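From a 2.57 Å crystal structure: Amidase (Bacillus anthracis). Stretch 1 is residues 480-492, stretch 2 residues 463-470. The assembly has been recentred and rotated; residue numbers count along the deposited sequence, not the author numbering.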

# COMPACT_ATOMS: atom_id res chain seq x y z
N VAL A 480 13.00 -7.47 -6.76
CA VAL A 480 12.08 -7.74 -7.85
C VAL A 480 10.92 -8.60 -7.35
O VAL A 480 11.14 -9.66 -6.76
CB VAL A 480 12.78 -8.46 -9.02
CG1 VAL A 480 11.76 -8.97 -10.03
CG2 VAL A 480 13.79 -7.53 -9.69
N GLY A 481 9.70 -8.13 -7.58
CA GLY A 481 8.53 -8.84 -7.11
C GLY A 481 7.72 -9.47 -8.23
O GLY A 481 7.83 -9.08 -9.39
N ALA A 482 6.92 -10.46 -7.87
CA ALA A 482 6.02 -11.10 -8.82
C ALA A 482 4.58 -10.76 -8.47
O ALA A 482 4.06 -11.19 -7.44
CB ALA A 482 6.22 -12.61 -8.82
N VAL A 483 3.94 -9.97 -9.33
CA VAL A 483 2.57 -9.52 -9.08
C VAL A 483 1.56 -10.38 -9.82
O VAL A 483 1.62 -10.53 -11.04
CB VAL A 483 2.38 -8.05 -9.48
CG1 VAL A 483 0.96 -7.60 -9.18
CG2 VAL A 483 3.38 -7.17 -8.77
N PHE A 484 0.62 -10.95 -9.07
CA PHE A 484 -0.38 -11.86 -9.64
C PHE A 484 -1.70 -11.15 -9.93
O PHE A 484 -2.21 -10.41 -9.10
CB PHE A 484 -0.62 -13.04 -8.69
CG PHE A 484 0.57 -13.93 -8.51
CD1 PHE A 484 1.54 -13.64 -7.57
CD2 PHE A 484 0.71 -15.08 -9.28
CE1 PHE A 484 2.64 -14.46 -7.41
CE2 PHE A 484 1.81 -15.91 -9.12
CZ PHE A 484 2.77 -15.60 -8.18
N VAL A 485 -2.25 -11.40 -11.12
CA VAL A 485 -3.56 -10.88 -11.48
C VAL A 485 -4.62 -11.97 -11.32
O VAL A 485 -4.58 -12.99 -12.01
CB VAL A 485 -3.60 -10.35 -12.92
CG1 VAL A 485 -5.03 -10.02 -13.32
CG2 VAL A 485 -2.71 -9.13 -13.06
N GLY A 486 -5.56 -11.75 -10.41
CA GLY A 486 -6.63 -12.70 -10.18
C GLY A 486 -7.90 -12.31 -10.91
O GLY A 486 -7.98 -11.24 -11.51
N LYS A 487 -8.89 -13.19 -10.88
CA LYS A 487 -10.18 -12.92 -11.51
C LYS A 487 -11.06 -12.07 -10.61
O LYS A 487 -10.79 -11.95 -9.41
CB LYS A 487 -10.88 -14.23 -11.87
CG LYS A 487 -10.91 -15.26 -10.75
CD LYS A 487 -10.63 -16.66 -11.28
CE LYS A 487 -11.58 -17.03 -12.41
NZ LYS A 487 -11.27 -18.37 -12.97
N GLN A 488 -12.09 -11.47 -11.19
CA GLN A 488 -12.97 -10.53 -10.49
C GLN A 488 -13.53 -11.10 -9.20
O GLN A 488 -14.06 -12.21 -9.17
CB GLN A 488 -14.11 -10.09 -11.41
N PHE A 489 -13.41 -10.32 -8.12
CA PHE A 489 -13.88 -10.70 -6.79
C PHE A 489 -13.25 -12.01 -6.32
O PHE A 489 -13.83 -12.74 -5.51
CB PHE A 489 -15.41 -10.83 -6.78
CG PHE A 489 -16.13 -9.60 -7.24
CD1 PHE A 489 -16.44 -8.58 -6.35
CD2 PHE A 489 -16.49 -9.45 -8.57
CE1 PHE A 489 -17.10 -7.45 -6.77
CE2 PHE A 489 -17.16 -8.31 -9.00
CZ PHE A 489 -17.46 -7.31 -8.10
N GLY A 490 -12.04 -12.30 -6.81
CA GLY A 490 -11.37 -13.54 -6.48
C GLY A 490 -10.16 -13.35 -5.59
O GLY A 490 -9.10 -13.93 -5.84
N GLU A 491 -10.31 -12.54 -4.55
CA GLU A 491 -9.23 -12.32 -3.59
C GLU A 491 -8.92 -13.60 -2.81
O GLU A 491 -7.79 -13.81 -2.39
CB GLU A 491 -9.59 -11.19 -2.61
CG GLU A 491 -9.46 -9.79 -3.19
CD GLU A 491 -10.63 -9.39 -4.07
OE1 GLU A 491 -11.48 -10.24 -4.37
OE2 GLU A 491 -10.70 -8.20 -4.44
N LYS A 492 -9.94 -14.43 -2.64
CA LYS A 492 -9.78 -15.69 -1.92
C LYS A 492 -8.84 -16.64 -2.65
O LYS A 492 -8.01 -17.31 -2.03
CB LYS A 492 -11.14 -16.37 -1.72
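Stretch 2 (463-470) GYPELAVP

Stretch 2 comes out of a helix at Gly463, where phi is 87°, a value that suits glycine because a CB would jam against the preceding carbonyl. Tyr464 and Pro465 follow in extended conformation, and residues 466-470 form a strand that runs antiparallel to strand 480-485, their axes at 157° and 4.2 Å apart at closest approach.

The register pairs Ala482 with Val469 and Phe484 with Leu467 as hydrogen-bonded pairs. Ala482 N reaches Val469 O at 2.7 Å and Val469 N reaches Ala482 O at 2.8 Å; Phe484 N to Leu467 O is 2.5 Å, and Leu467 N to Phe484 O is 2.8 Å. Between them, Val483 and Ala468 form a non-hydrogen-bonded pair whose CA atoms lie 3.9 Å apart. Here the small methyl of Ala468 leaves room for the branched neighbour, and its CB packs on Val483 CG2 at 3.7 Å. Glu466 and Val485 lie on this same face. On the other face Phe484 reaches across to Val469, CE1 to CG2 at 4.1 Å, over the space beside Ala482, whose side chain is a lone methyl.

Gly486 N donates a hydrogen bond to Pro465 O at 3.0 Å, and the chain goes on into a type II turn from Lys487 to Gly490. Pro465, whose CA-to-CB bond points toward stretch 1, is the bump that fills the hollow beside this turn: its CG lies 3.3 Å from Lys487 O, and its CB 3.9 Å from Glu491 OE2. Gly486 suits the tight approach, since a CB there would come within 3.5 Å of Pro465 CG. Tyr464 lays its ring along the same bend. Gln488 CB sits over one face, 4.2 Å from the Tyr464 ring centroid, while Gly486 O meets the ring edge, 3.1 Å from Tyr464 CD2.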

# COMPACT_ATOMS: atom_id res chain seq x y z
N GLY A 463 -10.75 -3.53 -12.82
CA GLY A 463 -11.14 -3.72 -11.43
C GLY A 463 -10.74 -5.07 -10.88
O GLY A 463 -11.16 -5.45 -9.79
N TYR A 464 -9.92 -5.80 -11.63
CA TYR A 464 -9.45 -7.11 -11.20
C TYR A 464 -8.38 -6.98 -10.11
O TYR A 464 -7.58 -6.05 -10.13
CB TYR A 464 -8.89 -7.89 -12.40
CG TYR A 464 -9.97 -8.52 -13.26
CD1 TYR A 464 -10.88 -7.74 -13.95
CD2 TYR A 464 -10.07 -9.90 -13.38
CE1 TYR A 464 -11.86 -8.31 -14.74
CE2 TYR A 464 -11.04 -10.48 -14.16
CZ TYR A 464 -11.94 -9.68 -14.84
OH TYR A 464 -12.91 -10.25 -15.62
N PRO A 465 -8.38 -7.93 -9.16
CA PRO A 465 -7.45 -7.88 -8.03
C PRO A 465 -6.00 -8.17 -8.42
O PRO A 465 -5.75 -8.91 -9.37
CB PRO A 465 -7.99 -8.97 -7.09
CG PRO A 465 -8.67 -9.93 -8.00
CD PRO A 465 -9.29 -9.08 -9.07
N GLU A 466 -5.07 -7.59 -7.67
CA GLU A 466 -3.64 -7.77 -7.92
C GLU A 466 -2.92 -8.13 -6.62
O GLU A 466 -3.18 -7.53 -5.58
CB GLU A 466 -3.03 -6.51 -8.52
CG GLU A 466 -3.70 -6.03 -9.79
CD GLU A 466 -3.33 -4.60 -10.12
OE1 GLU A 466 -2.64 -3.96 -9.30
OE2 GLU A 466 -3.73 -4.11 -11.20
N LEU A 467 -2.01 -9.09 -6.69
CA LEU A 467 -1.26 -9.51 -5.50
C LEU A 467 0.24 -9.57 -5.77
O LEU A 467 0.70 -10.37 -6.59
CB LEU A 467 -1.76 -10.86 -5.00
CG LEU A 467 -1.10 -11.38 -3.72
CD1 LEU A 467 -1.35 -10.41 -2.57
CD2 LEU A 467 -1.60 -12.77 -3.37
N ALA A 468 1.00 -8.73 -5.08
CA ALA A 468 2.45 -8.68 -5.24
C ALA A 468 3.15 -9.57 -4.22
O ALA A 468 2.89 -9.48 -3.02
CB ALA A 468 2.94 -7.25 -5.12
N VAL A 469 4.05 -10.43 -4.70
CA VAL A 469 4.81 -11.33 -3.85
C VAL A 469 6.29 -11.26 -4.20
O VAL A 469 6.65 -11.34 -5.37
CB VAL A 469 4.31 -12.79 -3.98
CG1 VAL A 469 5.14 -13.73 -3.12
CG2 VAL A 469 2.84 -12.90 -3.62
N PRO A 470 7.16 -11.09 -3.18
CA PRO A 470 8.61 -11.01 -3.36
C PRO A 470 9.17 -12.16 -4.21
O PRO A 470 9.08 -13.32 -3.81
CB PRO A 470 9.14 -11.09 -1.93
CG PRO A 470 8.06 -10.50 -1.11
CD PRO A 470 6.77 -10.90 -1.77